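Local coordinates for conserved protein (Methanosarcina mazei, PDB 2NR4), which binds flavin mononucleotide (FMN) as a flavoprotein of the DUF447 family, at the interface of chains A and B. Sequence-based numbering; all coordinates share one arbitrary frame. Chains: chain A/B, Conserved hypothetical protein.

All three patches belong to one two-fold interface between copies of the same protein, so each has a twin with the chains exchanged. The centres of the C-alpha atoms of contacts 1 and 2 lie about 15 Å apart, of contacts 2 and 3 about 17 Å, and of contacts 1 and 3 about 20 Å. A:Arg27 meets B:Leu153 in contact 1 and B:Arg27 meets A:Leu153 in contact 2, twins with differently folded arginines (chi2 -90° and 178°). Strand 29-37 gives A:Glu32 to contact 1 and B:Glu32 to contact 3, where helices add to what is possibly the biological dimer.

Contact 1: the interface of chains A and B. Residues chain A 25, 27, 31-33, 80-81; chain B 153-156.
B:Val155 sets CG1 between its backbone N and carbonyl carbon (chi1 66°) and CG2 anti to the N, which turns both methyls toward chain A. In this DUF447-family flavoprotein the extended loop B:Leu153 to B:Pro156 lies against strand 29-37 and the loop before it. CG1 of B:Val155 comes 3.5 Å from CG of A:Arg27, the arginine stem and the valine running antiparallel alongside each other. It also meets CB of A:Ser31, while CG2 lies 3.8 Å from CG2 of A:Ile33. CB and both methyls of B:Val155 crowd A:Gly25 O, with CG1 at 3.3 Å. A compact, branched valine suits this place because its two methyls can serve different neighbours at once.

A:Arg27 is bent at chi2 (-90°) and again at chi3, a fold that brings its CD and NH1 to the B:Leu153 carbonyl. NH1 of A:Arg27 donates a hydrogen bond of 2.9 Å to B:Leu153 O from above the carbonyl plane. On its own chain, A:Arg27 N donates to the hydroxyl OG of A:Ser31 at 3.1 Å, tying the loop to strand 29-37 beside the valine.

Farther along, A:Glu32 N gives a nearly straight hydrogen bond of 2.9 Å to B:Pro156 O. Proline, with phi held by its ring and no N-H to satisfy, suits the extended segment. A:Gly25 has a positive phi (89°), which glycine tolerates easily, and the missing side chain probably lets B:Leu153 CD2 come within 4.0 Å of A:Gly25 CA.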
loop_
_atom_site.group_PDB
_atom_site.type_symbol
_atom_site.label_atom_id
_atom_site.label_comp_id
_atom_site.label_asym_id
_atom_site.label_seq_id
_atom_site.Cartn_x
_atom_site.Cartn_y
_atom_site.Cartn_z
ATOM N N GLY A 25 6.553 -7.204 8.627
ATOM C CA GLY A 25 5.955 -5.958 8.164
ATOM C C GLY A 25 6.477 -4.729 8.857
ATOM O O GLY A 25 5.958 -3.653 8.618
ATOM N N ARG A 27 9.156 -2.304 8.612
ATOM C CA ARG A 27 10.118 -1.949 7.559
ATOM C C ARG A 27 10.653 -0.564 7.790
ATOM O O ARG A 27 10.137 0.201 8.625
ATOM C CB ARG A 27 9.443 -1.914 6.191
ATOM C CG ARG A 27 8.424 -2.969 5.901
ATOM C CD ARG A 27 9.038 -4.141 5.297
ATOM N NE ARG A 27 9.734 -3.775 4.057
ATOM C CZ ARG A 27 9.226 -3.902 2.836
ATOM N NH1 ARG A 27 7.994 -4.381 2.667
ATOM N NH2 ARG A 27 9.967 -3.552 1.778
ATOM N N SER A 31 5.742 2.362 9.264
ATOM C CA SER A 31 4.902 1.247 8.813
ATOM C C SER A 31 3.543 1.447 9.502
ATOM O O SER A 31 3.478 1.493 10.721
ATOM C CB SER A 31 5.543 -0.089 9.256
ATOM O OG SER A 31 6.817 -0.330 8.617
ATOM N N GLU A 32 2.475 1.571 8.721
ATOM C CA GLU A 32 1.135 1.832 9.283
ATOM C C GLU A 32 0.477 0.502 9.587
ATOM O O GLU A 32 0.051 -0.251 8.671
ATOM C CB GLU A 32 0.272 2.661 8.321
ATOM C CG GLU A 32 0.966 3.966 7.814
ATOM C CD GLU A 32 1.118 5.047 8.878
ATOM O OE1 GLU A 32 0.594 4.878 10.029
ATOM O OE2 GLU A 32 1.786 6.085 8.573
ATOM N N ILE A 33 0.378 0.227 10.890
ATOM C CA ILE A 33 -0.158 -1.050 11.353
ATOM C C ILE A 33 -1.331 -0.798 12.308
ATOM O O ILE A 33 -1.637 0.330 12.634
ATOM C CB ILE A 33 0.942 -1.904 12.006
ATOM C CG1 ILE A 33 1.755 -1.116 13.056
ATOM C CG2 ILE A 33 1.888 -2.480 10.878
ATOM C CD1 ILE A 33 1.085 -0.938 14.406
ATOM N N VAL A 80 -0.217 -6.390 11.117
ATOM C CA VAL A 80 -0.277 -5.988 9.691
ATOM C C VAL A 80 -1.640 -6.346 9.145
ATOM O O VAL A 80 -2.069 -7.509 9.230
ATOM C CB VAL A 80 0.853 -6.633 8.819
ATOM C CG1 VAL A 80 0.610 -6.293 7.329
ATOM C CG2 VAL A 80 2.242 -6.164 9.302
ATOM N N VAL A 81 -2.326 -5.343 8.623
ATOM C CA VAL A 81 -3.693 -5.481 8.141
ATOM C C VAL A 81 -3.768 -4.833 6.741
ATOM O O VAL A 81 -3.349 -3.682 6.564
ATOM C CB VAL A 81 -4.630 -4.795 9.178
ATOM C CG1 VAL A 81 -5.999 -4.391 8.561
ATOM C CG2 VAL A 81 -4.725 -5.643 10.502
ATOM N N LEU B 153 7.898 -8.313 4.064
ATOM C CA LEU B 153 6.438 -8.358 3.969
ATOM C C LEU B 153 5.935 -6.956 3.640
ATOM O O LEU B 153 6.311 -6.013 4.318
ATOM C CB LEU B 153 5.833 -8.821 5.325
ATOM C CG LEU B 153 4.310 -8.921 5.439
ATOM C CD1 LEU B 153 3.756 -10.038 4.558
ATOM C CD2 LEU B 153 3.910 -9.146 6.895
ATOM N N PRO B 154 5.091 -6.802 2.597
ATOM C CA PRO B 154 4.556 -5.479 2.244
ATOM C C PRO B 154 3.742 -4.905 3.412
ATOM O O PRO B 154 3.066 -5.645 4.109
ATOM C CB PRO B 154 3.586 -5.792 1.089
ATOM C CG PRO B 154 4.116 -7.039 0.498
ATOM C CD PRO B 154 4.593 -7.839 1.664
ATOM N N VAL B 155 3.813 -3.606 3.636
ATOM C CA VAL B 155 3.039 -3.003 4.738
ATOM C C VAL B 155 2.653 -1.644 4.238
ATOM O O VAL B 155 3.437 -1.041 3.466
ATOM C CB VAL B 155 3.868 -2.907 6.066
ATOM C CG1 VAL B 155 5.075 -1.937 5.959
ATOM C CG2 VAL B 155 2.956 -2.479 7.247
ATOM N N PRO B 156 1.451 -1.157 4.619
ATOM C CA PRO B 156 1.097 0.205 4.202
ATOM C C PRO B 156 2.122 1.223 4.672
ATOM O O PRO B 156 2.601 1.170 5.832
ATOM C CB PRO B 156 -0.262 0.418 4.866
ATOM C CG PRO B 156 -0.841 -0.960 4.901
ATOM C CD PRO B 156 0.335 -1.787 5.369
#

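Contact 2: the interface of chains A and B. Residues chain A 152-155; chain B 22, 27.
B:Arg27 reaches across to A:Glu152 and A:Leu153 at the two-fold interface of this DUF447 flavoprotein. Its CB lies 4.1 Å from the carboxylate oxygen OE1 of A:Glu152, and CG of B:Arg27 passes 3.5 Å from A:Glu152 OE1. CD lies close to both that oxygen and A:Leu153 O. A bend at chi3 (57°) then turns the guanidinium toward the A:Leu153 carbonyl. B:Arg27 NE stands 2.6 Å from A:Glu152 OE1 in a salt bridge, but its N-H points elsewhere and the pair is not a hydrogen bond. OE1 sits off the guanidinium plane, on the same face as A:Glu152 CB, so the attraction is probably mainly electrostatic. That CB is offset toward the rim, 3.6 Å from CZ of B:Arg27. NH2 of B:Arg27 lies 3.4 Å from A:Glu152 OE1. B:Arg27 NH1 donates to A:Leu153 O at 3.0 Å, the oxygen lying in the guanidinium plane. Arginine's long chain can serve a carboxylate and a backbone carbonyl together.

A:Glu152 runs straight past CG (chi2 -178°), carrying its acid past B:Ser22, whose small hydroxyl fits beside it and shares water 1 with OE2. Nearby, A:Leu153 N donates a hydrogen bond of 3.0 Å to B:Ser22 O, in the 3-10 helix 21-24.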
loop_
_atom_site.group_PDB
_atom_site.type_symbol
_atom_site.label_atom_id
_atom_site.label_comp_id
_atom_site.label_asym_id
_atom_site.label_seq_id
_atom_site.Cartn_x
_atom_site.Cartn_y
_atom_site.Cartn_z
ATOM N N GLU A 152 -4.718 -13.317 -1.332
ATOM C CA GLU A 152 -4.420 -12.666 -2.612
ATOM C C GLU A 152 -3.032 -11.994 -2.513
ATOM O O GLU A 152 -2.487 -11.846 -1.410
ATOM C CB GLU A 152 -5.540 -11.678 -2.993
ATOM C CG GLU A 152 -6.938 -12.351 -3.037
ATOM C CD GLU A 152 -8.106 -11.458 -3.464
ATOM O OE1 GLU A 152 -7.924 -10.290 -3.884
ATOM O OE2 GLU A 152 -9.259 -11.949 -3.370
ATOM N N LEU A 153 -2.432 -11.644 -3.657
ATOM C CA LEU A 153 -1.154 -10.916 -3.647
ATOM C C LEU A 153 -1.431 -9.448 -3.355
ATOM O O LEU A 153 -2.223 -8.862 -4.054
ATOM C CB LEU A 153 -0.485 -10.986 -5.045
ATOM C CG LEU A 153 0.986 -10.564 -5.062
ATOM C CD1 LEU A 153 1.796 -11.452 -4.165
ATOM C CD2 LEU A 153 1.590 -10.546 -6.504
ATOM N N PRO A 154 -0.751 -8.832 -2.365
ATOM C CA PRO A 154 -0.903 -7.390 -2.161
ATOM C C PRO A 154 -0.445 -6.627 -3.400
ATOM O O PRO A 154 0.525 -7.047 -4.041
ATOM C CB PRO A 154 0.088 -7.102 -1.020
ATOM C CG PRO A 154 0.209 -8.396 -0.316
ATOM C CD PRO A 154 0.180 -9.413 -1.370
ATOM N N VAL A 155 -1.134 -5.545 -3.731
ATOM C CA VAL A 155 -0.741 -4.713 -4.887
ATOM C C VAL A 155 -1.083 -3.273 -4.543
ATOM O O VAL A 155 -2.130 -3.052 -3.864
ATOM C CB VAL A 155 -1.444 -5.181 -6.200
ATOM C CG1 VAL A 155 -2.951 -4.851 -6.170
ATOM C CG2 VAL A 155 -0.815 -4.506 -7.448
ATOM N N SER B 22 -6.025 -12.913 -8.997
ATOM C CA SER B 22 -5.764 -12.464 -7.609
ATOM C C SER B 22 -4.396 -12.851 -7.064
ATOM O O SER B 22 -3.771 -12.096 -6.329
ATOM C CB SER B 22 -6.853 -13.006 -6.654
ATOM O OG SER B 22 -7.990 -12.187 -6.779
ATOM N N ARG B 27 -6.387 -7.452 -8.998
ATOM C CA ARG B 27 -7.419 -7.592 -7.983
ATOM C C ARG B 27 -8.541 -6.629 -8.197
ATOM O O ARG B 27 -8.442 -5.723 -9.001
ATOM C CB ARG B 27 -6.779 -7.464 -6.610
ATOM C CG ARG B 27 -5.898 -8.695 -6.304
ATOM C CD ARG B 27 -5.236 -8.573 -5.010
ATOM N NE ARG B 27 -6.218 -8.374 -3.932
ATOM C CZ ARG B 27 -5.869 -8.126 -2.680
ATOM N NH1 ARG B 27 -4.576 -8.079 -2.386
ATOM N NH2 ARG B 27 -6.796 -7.945 -1.731
HETATM O O HOH W 1 -9.867 -14.046 -4.908
#

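Contact 3: the interface of chains A and B. Residues chain A 158, 191; chain B 32, 164-165, 168, 172.
A:Arg158 and B:Glu165 present their flat ends almost edge to edge, the guanidinium and carboxylate planes 21° apart, in a salt bridge between helix 158-176 of chain A and helix 158-173 of chain B. The arginine grips side-on. A:Arg158 NE donates to B:Glu165 OE2 at 2.9 Å, on its syn side but 23° out of the carboxylate plane; A:Arg158 NH2 donates to the syn lone pair of B:Glu165 OE1 at 2.9 Å. Both bonds are nearly straight and both oxygens lie in the guanidinium plane. B:Glu165 curls at chi2 and A:Arg158 bends at chi3 (77°), turns that bring the two ends into register.

Aliphatic groups flank the guanidinium. B:Val168 CG2 sits over the centre of one face, 4.1 Å from CZ of A:Arg158, and CD2 of A:Leu191, from helix 179-195, lies over the opposite face toward its rim. The faces carry no N-H, so aliphatic groups can cover them while the N-H edge is left to B:Glu165 and water. Lower on the chain, CG of A:Arg158 packs against CD2 of B:Leu164.

B:Glu32 holds its carboxylate steeply turned from the guanidinium, and waters link them: water 2 joins A:Arg158 N to B:Glu32 OE2, and water 3 joins NH1 to that same oxygen. Near B:Arg172, a like charge, water 4 intervenes, 2.9 Å from A:Arg158 NH2 and 3.2 Å from B:Arg172 NH1.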
loop_
_atom_site.group_PDB
_atom_site.type_symbol
_atom_site.label_atom_id
_atom_site.label_comp_id
_atom_site.label_asym_id
_atom_site.label_seq_id
_atom_site.Cartn_x
_atom_site.Cartn_y
_atom_site.Cartn_z
ATOM N N ARG A 158 -4.701 2.821 -5.080
ATOM C CA ARG A 158 -4.876 4.193 -4.656
ATOM C C ARG A 158 -6.173 4.382 -3.852
ATOM O O ARG A 158 -6.278 5.358 -3.139
ATOM C CB ARG A 158 -4.883 5.131 -5.850
ATOM C CG ARG A 158 -3.516 5.190 -6.600
ATOM C CD ARG A 158 -3.742 5.972 -7.857
ATOM N NE ARG A 158 -3.818 7.389 -7.575
ATOM C CZ ARG A 158 -4.499 8.250 -8.325
ATOM N NH1 ARG A 158 -5.172 7.826 -9.405
ATOM N NH2 ARG A 158 -4.488 9.521 -8.007
ATOM N N LEU A 191 -11.528 8.933 -4.901
ATOM C CA LEU A 191 -10.544 7.934 -5.306
ATOM C C LEU A 191 -10.882 6.541 -4.839
ATOM O O LEU A 191 -10.585 5.545 -5.518
ATOM C CB LEU A 191 -9.151 8.320 -4.798
ATOM C CG LEU A 191 -8.399 9.423 -5.550
ATOM C CD1 LEU A 191 -7.092 9.649 -4.816
ATOM C CD2 LEU A 191 -8.137 8.998 -7.021
ATOM N N GLU B 32 -2.366 -0.940 -9.256
ATOM C CA GLU B 32 -1.343 -0.074 -9.842
ATOM C C GLU B 32 -0.073 -0.930 -10.054
ATOM O O GLU B 32 0.610 -1.321 -9.090
ATOM C CB GLU B 32 -1.066 1.173 -8.990
ATOM C CG GLU B 32 -2.373 1.994 -8.652
ATOM C CD GLU B 32 -2.957 2.724 -9.847
ATOM O OE1 GLU B 32 -2.259 2.882 -10.888
ATOM O OE2 GLU B 32 -4.114 3.206 -9.739
ATOM N N LEU B 164 3.696 7.282 -5.110
ATOM C CA LEU B 164 2.755 6.817 -6.141
ATOM C C LEU B 164 1.904 8.009 -6.640
ATOM O O LEU B 164 1.729 8.225 -7.862
ATOM C CB LEU B 164 1.861 5.711 -5.548
ATOM C CG LEU B 164 0.823 5.065 -6.467
ATOM C CD1 LEU B 164 1.493 4.393 -7.672
ATOM C CD2 LEU B 164 -0.002 3.962 -5.675
ATOM N N GLU B 165 1.374 8.794 -5.702
ATOM C CA GLU B 165 0.549 9.984 -6.095
ATOM C C GLU B 165 1.358 11.027 -6.909
ATOM O O GLU B 165 0.883 11.533 -7.919
ATOM C CB GLU B 165 -0.073 10.630 -4.849
ATOM C CG GLU B 165 -1.113 9.781 -4.150
ATOM C CD GLU B 165 -2.242 9.339 -5.060
ATOM O OE1 GLU B 165 -2.855 10.187 -5.730
ATOM O OE2 GLU B 165 -2.515 8.140 -5.095
ATOM N N VAL B 168 1.721 9.967 -10.533
ATOM C CA VAL B 168 0.459 10.199 -11.255
ATOM C C VAL B 168 0.479 11.631 -11.729
ATOM O O VAL B 168 0.332 11.915 -12.927
ATOM C CB VAL B 168 -0.766 9.877 -10.364
ATOM C CG1 VAL B 168 -2.095 10.441 -10.961
ATOM C CG2 VAL B 168 -0.856 8.353 -10.116
ATOM N N ARG B 172 0.636 13.184 -15.639
ATOM C CA ARG B 172 -0.290 14.252 -16.033
ATOM C C ARG B 172 0.488 15.476 -16.513
ATOM O O ARG B 172 0.127 16.086 -17.527
ATOM C CB ARG B 172 -1.219 14.646 -14.871
ATOM C CG ARG B 172 -1.959 13.481 -14.243
ATOM C CD ARG B 172 -3.467 13.541 -14.388
ATOM N NE ARG B 172 -4.128 12.291 -13.991
ATOM C CZ ARG B 172 -4.621 12.023 -12.774
ATOM N NH1 ARG B 172 -4.520 12.890 -11.761
ATOM N NH2 ARG B 172 -5.208 10.852 -12.557
HETATM O O HOH W 2 -5.451 2.311 -7.745
HETATM O O HOH W 3 -5.326 5.252 -10.923
HETATM O O HOH W 4 -6.046 11.731 -9.163
#